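PDB 4ZVA: diguanylate cyclase DosC, which catalyses the condensation of two GTP molecules into cyclic di-GMP, an activity probably tuned by oxygen sensed at the haem of its globin domain. Local coordinates for residues H87-V92 / E144-A149; V109-L114 / F134-I139. One frame throughout, in Å; residues are numbered along the deposited sequence.

Contact 1 (H87-V92 / E144-A149); sequences HTVAEV and EVMTRA. With HEM (protoporphyrin IX containing Fe), chain C.
Ala90 presses its one methyl group into a hollow beneath Met146 and Ala149, where helix 79-96 meets the last turn of helix 125-147. In the globin fold of this domain these two helices probably correspond to F and H, the first lying beside the haem. Three groups shape the hollow: the backbone O of Met146, 3.4 Å from Ala90 CB, the methyl of Ala149, with its CB 3.6 Å from Ala90 CB, and the start of the Met146 side chain. Because the bump is so small, the backbones come close, with Ala90 CA only 5.4 Å from Met146 CA. Ala149 reaches this place as the chain leaves the helix: Arg148 is the centre of an inverse gamma turn, and Ala149 CB points toward the opposing helix. On one flank, His87 lays its imidazole obliquely beside Val145, the two side chains crossing at about a right angle, and CE1 lies 3.8 Å from Val145 CG1. A hydrogen bond from His87 ND1 to Ile83 O, one turn earlier, limits the rotation of this ring. On the haem side the larger bump is Met146. CG stands anti to the backbone N (chi1 -173°), and a bend at the thioether (chi3 -59°) places CE against Val89, the sulfur near Val89 CG1 as the side chains meet at a slant. Met146 also touches His93 as well as Val103 and Phe107 of helix 100-119, filling the angle between three helices. Thr88 CG2 and Val92 CG2 approach one propionate, and Val92 CG1 the meso carbon CHA. Val89 is the wedge between methionine and porphyrin: Val89 CG1 lies 3.7 Å from Met146 CE, while Val89 CG2 is 3.5 Å from the haem methyl CMD.

Contact 2 (V109-L114 / F134-I139); sequences VLKKIL and FSINSI
Lys111 and Leu114 meet Ile136 and Ile139 in a buried, apolar packing of two antiparallel helices, 100-119 and 125-147, near the centre of the chain. The two short axes come within 10.8 Å at an angle of 170°, a spacing filled by aliphatic groups, the stem of Lys111 among them. Ile139 is the chief bump. Its CD1 sits among three side chains, 4.0 Å from Leu114 CD2, 4.1 Å from Leu110 CD2 and in touch with the Lys111 stem, while its CG2 lies 3.8 Å from Lys111 CG. The side chain of Ile139 runs opposite to those of Lys111 and Leu114 but meets Leu110 at a slant. Ile136 comes across the lysine stem at about a right angle, and its chi2 of -60° places CD1 3.8 Å from Lys111 CG. The methylenes of Lys111 are thus bedded against two isoleucines of the facing helix. Beyond them a bend at chi3 (-71°) turns CE, and the ammonium group ends in salt bridges to Asp140 and to Asp140 of the second subunit, which probably offset the nearby Lys111 NZ of that subunit. An alanine in place of Lys111 would probably leave both Asp140 carboxylates without this cation and open a gap beside Ile139 CG2 and Ile136 CD1. At the other end Leu114 CD2 rests on Ser135 CB at 3.7 Å; the hydroxyl of Ser135 is satisfied by Val131 O in its own helix. Leu110 also touches Trp67 and Ile68 of helix 54-72, and its side chain comes within about 4 Å of the haem. An antiparallel pair with lysine and aspartate charges paired across the subunit boundary is consistent with the G and H helices of the globin fold, which build the dimer interface in globin-coupled sensors.

Both contacts bury apolar side chains and share helix 125-147, which meets helix 79-96 at its C-terminal end in contact 1 and helix 100-119 nearer its middle in contact 2. Contact 2 is nested within the chain loop that contact 1 closes. Their centres lie about 17 Å apart and their nearest atoms about 5 Å. All residues that touch in contact 2 are buried; contact 1 is farther out and runs into the exposed last modelled residue, Ala149. Contact 1 gathers a backbone oxygen, small methyls and a methionine and touches the haem through helix 79-96; contact 2 packs longer aliphatic chains. Each reaches the second subunit: Glu144 pairs with its Arg108, and Lys112 with its Glu6.

Contact 1 (H87-V92 / E144-A149)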
loop_
_atom_site.group_PDB
_atom_site.type_symbol
_atom_site.label_atom_id
_atom_site.label_comp_id
_atom_site.label_asym_id
_atom_site.label_seq_id
_atom_site.Cartn_x
_atom_site.Cartn_y
_atom_site.Cartn_z
ATOM N N HIS A 87 -12.582 12.366 -2.407
ATOM C CA HIS A 87 -13.944 12.191 -2.902
ATOM C C HIS A 87 -14.103 12.808 -4.286
ATOM O O HIS A 87 -14.718 12.211 -5.169
ATOM C CB HIS A 87 -14.957 12.800 -1.931
ATOM C CG HIS A 87 -15.235 11.942 -0.736
ATOM N ND1 HIS A 87 -14.393 11.888 0.355
ATOM C CD2 HIS A 87 -16.257 11.096 -0.465
ATOM C CE1 HIS A 87 -14.888 11.050 1.249
ATOM N NE2 HIS A 87 -16.018 10.555 0.775
ATOM N N THR A 88 -13.545 14.001 -4.467
ATOM C CA THR A 88 -13.607 14.694 -5.749
ATOM C C THR A 88 -12.916 13.884 -6.842
ATOM O O THR A 88 -13.439 13.741 -7.947
ATOM C CB THR A 88 -12.962 16.092 -5.668
ATOM O OG1 THR A 88 -13.665 16.890 -4.706
ATOM C CG2 THR A 88 -13.003 16.783 -7.022
ATOM N N VAL A 89 -11.742 13.348 -6.520
ATOM C CA VAL A 89 -10.984 12.535 -7.464
ATOM C C VAL A 89 -11.742 11.255 -7.789
ATOM O O VAL A 89 -11.748 10.792 -8.932
ATOM C CB VAL A 89 -9.594 12.174 -6.909
ATOM C CG1 VAL A 89 -8.818 11.344 -7.917
ATOM C CG2 VAL A 89 -8.828 13.431 -6.550
ATOM N N ALA A 90 -12.386 10.693 -6.772
ATOM C CA ALA A 90 -13.198 9.497 -6.940
ATOM C C ALA A 90 -14.334 9.757 -7.922
ATOM O O ALA A 90 -14.615 8.932 -8.791
ATOM C CB ALA A 90 -13.743 9.036 -5.599
ATOM N N GLU A 91 -14.977 10.915 -7.782
ATOM C CA GLU A 91 -16.044 11.327 -8.690
ATOM C C GLU A 91 -15.549 11.396 -10.131
ATOM O O GLU A 91 -16.204 10.897 -11.045
ATOM C CB GLU A 91 -16.616 12.686 -8.275
ATOM C CG GLU A 91 -17.318 12.700 -6.924
ATOM C CD GLU A 91 -17.730 14.100 -6.496
ATOM O OE1 GLU A 91 -17.572 15.040 -7.303
ATOM O OE2 GLU A 91 -18.209 14.261 -5.353
ATOM N N VAL A 92 -14.388 12.015 -10.323
ATOM C CA VAL A 92 -13.790 12.148 -11.648
ATOM C C VAL A 92 -13.479 10.781 -12.255
ATOM O O VAL A 92 -13.782 10.527 -13.423
ATOM C CB VAL A 92 -12.496 12.985 -11.599
ATOM C CG1 VAL A 92 -11.849 13.051 -12.976
ATOM C CG2 VAL A 92 -12.791 14.383 -11.082
ATOM N N GLU A 144 -7.671 4.561 0.409
ATOM C CA GLU A 144 -8.873 3.947 0.956
ATOM C C GLU A 144 -10.042 4.925 0.918
ATOM O O GLU A 144 -11.152 4.545 0.558
ATOM C CB GLU A 144 -8.640 3.454 2.384
ATOM C CG GLU A 144 -9.866 2.779 2.995
ATOM C CD GLU A 144 -9.577 2.116 4.330
ATOM O OE1 GLU A 144 -8.427 1.680 4.550
ATOM O OE2 GLU A 144 -10.499 2.045 5.170
ATOM N N VAL A 145 -9.789 6.184 1.267
ATOM C CA VAL A 145 -10.821 7.215 1.200
ATOM C C VAL A 145 -11.361 7.331 -0.222
ATOM O O VAL A 145 -12.569 7.437 -0.434
ATOM C CB VAL A 145 -10.292 8.590 1.659
ATOM C CG1 VAL A 145 -11.362 9.656 1.485
ATOM C CG2 VAL A 145 -9.850 8.533 3.107
ATOM N N MET A 146 -10.454 7.299 -1.193
ATOM C CA MET A 146 -10.821 7.410 -2.601
ATOM C C MET A 146 -11.607 6.191 -3.086
ATOM O O MET A 146 -12.605 6.329 -3.794
ATOM C CB MET A 146 -9.573 7.608 -3.463
ATOM C CG MET A 146 -9.874 7.897 -4.923
ATOM S SD MET A 146 -8.384 8.021 -5.931
ATOM C CE MET A 146 -7.534 9.362 -5.099
ATOM N N THR A 147 -11.147 5.002 -2.709
ATOM C CA THR A 147 -11.761 3.752 -3.157
ATOM C C THR A 147 -13.127 3.531 -2.507
ATOM O O THR A 147 -13.969 2.813 -3.044
ATOM C CB THR A 147 -10.857 2.538 -2.878
ATOM O OG1 THR A 147 -10.487 2.520 -1.494
ATOM C CG2 THR A 147 -9.603 2.605 -3.740
ATOM N N ARG A 148 -13.340 4.153 -1.352
ATOM C CA ARG A 148 -14.623 4.078 -0.656
ATOM C C ARG A 148 -15.660 5.007 -1.284
ATOM O O ARG A 148 -16.266 5.831 -0.597
ATOM C CB ARG A 148 -14.448 4.435 0.821
ATOM C CG ARG A 148 -13.732 3.401 1.672
ATOM C CD ARG A 148 -13.637 3.905 3.103
ATOM N NE ARG A 148 -14.866 3.704 3.864
ATOM C CZ ARG A 148 -14.998 4.011 5.150
ATOM N NH1 ARG A 148 -13.978 4.540 5.814
ATOM N NH2 ARG A 148 -16.151 3.801 5.772
ATOM N N ALA A 149 -15.853 4.870 -2.593
ATOM C CA ALA A 149 -16.813 5.691 -3.321
ATOM C C ALA A 149 -17.436 4.915 -4.479
ATOM O O ALA A 149 -16.791 4.061 -5.090
ATOM C CB ALA A 149 -16.148 6.955 -3.829
HETATM C CHA HEM C . -8.008 12.769 -12.728
HETATM C CHB HEM C . -6.717 8.662 -14.962
HETATM C CHC HEM C . -4.933 7.039 -10.770
HETATM C CHD HEM C . -5.245 11.492 -8.893
HETATM C C1A HEM C . -7.792 11.830 -13.715
HETATM C C2A HEM C . -8.095 11.957 -15.130
HETATM C C3A HEM C . -7.734 10.823 -15.733
HETATM C C4A HEM C . -7.196 9.930 -14.734
HETATM C CMA HEM C . -7.866 10.504 -17.237
HETATM C CAA HEM C . -8.712 13.182 -15.841
HETATM C CBA HEM C . -7.816 14.400 -15.642
HETATM C CGA HEM C . -8.241 15.505 -16.568
HETATM O O1A HEM C . -8.778 15.198 -17.664
HETATM O O2A HEM C . -8.029 16.691 -16.209
HETATM C C1B HEM C . -6.097 7.868 -14.029
HETATM C C2B HEM C . -5.482 6.581 -14.281
HETATM C C3B HEM C . -4.988 6.128 -13.113
HETATM C C4B HEM C . -5.276 7.122 -12.100
HETATM C CMB HEM C . -5.452 5.916 -15.678
HETATM C CAB HEM C . -4.228 4.817 -12.783
HETATM C CBB HEM C . -3.869 3.897 -13.682
HETATM C C1C HEM C . -4.775 8.114 -9.924
HETATM C C2C HEM C . -4.036 8.122 -8.678
HETATM C C3C HEM C . -4.125 9.360 -8.153
HETATM C C4C HEM C . -4.922 10.163 -9.062
HETATM C CMC HEM C . -3.302 6.880 -8.121
HETATM C CAC HEM C . -3.526 9.935 -6.844
HETATM C CBC HEM C . -2.719 9.260 -6.019
HETATM C C1D HEM C . -6.020 12.261 -9.736
HETATM C C2D HEM C . -6.374 13.645 -9.508
HETATM C C3D HEM C . -7.238 14.049 -10.713
HETATM C C4D HEM C . -7.321 12.864 -11.538
HETATM C CMD HEM C . -5.948 14.517 -8.306
HETATM C CAD HEM C . -7.901 15.416 -11.000
HETATM C CBD HEM C . -8.888 15.752 -9.885
HETATM C CGD HEM C . -9.821 16.848 -10.329
HETATM O O1D HEM C . -10.526 17.422 -9.459
HETATM O O2D HEM C . -9.863 17.150 -11.549
HETATM N NA HEM C . -7.248 10.575 -13.511
HETATM N NB HEM C . -5.954 8.170 -12.690
HETATM N NC HEM C . -5.301 9.372 -10.126
HETATM N ND HEM C . -6.597 11.841 -10.932
HETATM FE FE HEM C . -6.492 9.910 -11.708
#

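Contact 2 (V109-L114 / F134-I139)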
loop_
_atom_site.group_PDB
_atom_site.type_symbol
_atom_site.label_atom_id
_atom_site.label_comp_id
_atom_site.label_asym_id
_atom_site.label_seq_id
_atom_site.Cartn_x
_atom_site.Cartn_y
_atom_site.Cartn_z
ATOM N N VAL A 109 2.101 1.928 -8.303
ATOM C CA VAL A 109 3.158 2.526 -9.108
ATOM C C VAL A 109 3.772 3.721 -8.389
ATOM O O VAL A 109 4.994 3.853 -8.321
ATOM C CB VAL A 109 2.634 2.978 -10.488
ATOM C CG1 VAL A 109 3.683 3.795 -11.215
ATOM C CG2 VAL A 109 2.220 1.772 -11.317
ATOM N N LEU A 110 2.912 4.575 -7.836
ATOM C CA LEU A 110 3.353 5.761 -7.110
ATOM C C LEU A 110 4.226 5.386 -5.917
ATOM O O LEU A 110 5.311 5.936 -5.737
ATOM C CB LEU A 110 2.151 6.582 -6.639
ATOM C CG LEU A 110 2.479 7.830 -5.817
ATOM C CD1 LEU A 110 3.342 8.797 -6.627
ATOM C CD2 LEU A 110 1.209 8.511 -5.324
ATOM N N LYS A 111 3.748 4.451 -5.102
ATOM C CA LYS A 111 4.507 3.988 -3.946
ATOM C C LYS A 111 5.826 3.345 -4.365
ATOM O O LYS A 111 6.838 3.482 -3.676
ATOM C CB LYS A 111 3.676 3.002 -3.119
ATOM C CG LYS A 111 2.543 3.656 -2.345
ATOM C CD LYS A 111 1.693 2.638 -1.594
ATOM C CE LYS A 111 0.842 1.815 -2.549
ATOM N NZ LYS A 111 -0.107 0.925 -1.821
ATOM N N LYS A 112 5.815 2.664 -5.505
ATOM C CA LYS A 112 7.006 1.990 -6.006
ATOM C C LYS A 112 8.109 2.982 -6.380
ATOM O O LYS A 112 9.267 2.796 -6.014
ATOM C CB LYS A 112 6.661 1.118 -7.213
ATOM C CG LYS A 112 7.872 0.445 -7.843
ATOM C CD LYS A 112 7.494 -0.383 -9.061
ATOM C CE LYS A 112 8.734 -0.926 -9.754
ATOM N NZ LYS A 112 8.394 -1.775 -10.929
ATOM N N ILE A 113 7.750 4.027 -7.120
ATOM C CA ILE A 113 8.742 4.986 -7.602
ATOM C C ILE A 113 9.137 6.007 -6.538
ATOM O O ILE A 113 10.139 6.711 -6.686
ATOM C CB ILE A 113 8.238 5.737 -8.848
ATOM C CG1 ILE A 113 6.971 6.532 -8.527
ATOM C CG2 ILE A 113 7.995 4.761 -9.985
ATOM C CD1 ILE A 113 6.491 7.397 -9.681
ATOM N N LEU A 114 8.350 6.088 -5.471
ATOM C CA LEU A 114 8.644 7.005 -4.375
ATOM C C LEU A 114 9.857 6.539 -3.576
ATOM O O LEU A 114 10.642 7.356 -3.099
ATOM C CB LEU A 114 7.434 7.149 -3.445
ATOM C CG LEU A 114 7.659 8.021 -2.203
ATOM C CD1 LEU A 114 8.034 9.448 -2.598
ATOM C CD2 LEU A 114 6.445 8.013 -1.285
ATOM N N PHE A 134 5.829 6.946 6.985
ATOM C CA PHE A 134 4.801 7.983 7.002
ATOM C C PHE A 134 4.186 8.165 5.621
ATOM O O PHE A 134 2.970 8.303 5.486
ATOM C CB PHE A 134 5.378 9.313 7.497
ATOM C CG PHE A 134 4.396 10.450 7.454
ATOM C CD1 PHE A 134 3.446 10.597 8.452
ATOM C CD2 PHE A 134 4.420 11.371 6.419
ATOM C CE1 PHE A 134 2.539 11.639 8.418
ATOM C CE2 PHE A 134 3.514 12.415 6.379
ATOM C CZ PHE A 134 2.572 12.549 7.381
ATOM N N SER A 135 5.036 8.150 4.598
ATOM C CA SER A 135 4.594 8.330 3.221
ATOM C C SER A 135 3.708 7.176 2.760
ATOM O O SER A 135 2.671 7.399 2.142
ATOM C CB SER A 135 5.797 8.467 2.287
ATOM O OG SER A 135 6.568 9.616 2.611
ATOM N N ILE A 136 4.124 5.946 3.047
ATOM C CA ILE A 136 3.340 4.776 2.661
ATOM C C ILE A 136 1.973 4.796 3.344
ATOM O O ILE A 136 0.943 4.621 2.693
ATOM C CB ILE A 136 4.062 3.458 3.003
ATOM C CG1 ILE A 136 5.285 3.271 2.104
ATOM C CG2 ILE A 136 3.123 2.274 2.831
ATOM C CD1 ILE A 136 4.957 3.224 0.622
ATOM N N ASN A 137 1.968 5.022 4.653
ATOM C CA ASN A 137 0.723 5.061 5.410
ATOM C C ASN A 137 -0.184 6.203 4.960
ATOM O O ASN A 137 -1.404 6.054 4.923
ATOM C CB ASN A 137 1.019 5.173 6.906
ATOM C CG ASN A 137 1.399 3.840 7.525
ATOM O OD1 ASN A 137 1.692 2.876 6.819
ATOM N ND2 ASN A 137 1.413 3.787 8.850
ATOM N N SER A 138 0.414 7.339 4.613
ATOM C CA SER A 138 -0.343 8.484 4.116
ATOM C C SER A 138 -0.982 8.199 2.763
ATOM O O SER A 138 -2.141 8.536 2.531
ATOM C CB SER A 138 0.557 9.721 4.008
ATOM O OG SER A 138 0.978 10.149 5.291
ATOM N N ILE A 139 -0.221 7.591 1.863
ATOM C CA ILE A 139 -0.730 7.281 0.535
ATOM C C ILE A 139 -1.830 6.223 0.628
ATOM O O ILE A 139 -2.857 6.321 -0.050
ATOM C CB ILE A 139 0.395 6.804 -0.401
ATOM C CG1 ILE A 139 1.365 7.956 -0.682
ATOM C CG2 ILE A 139 -0.172 6.282 -1.716
ATOM C CD1 ILE A 139 2.516 7.584 -1.578
#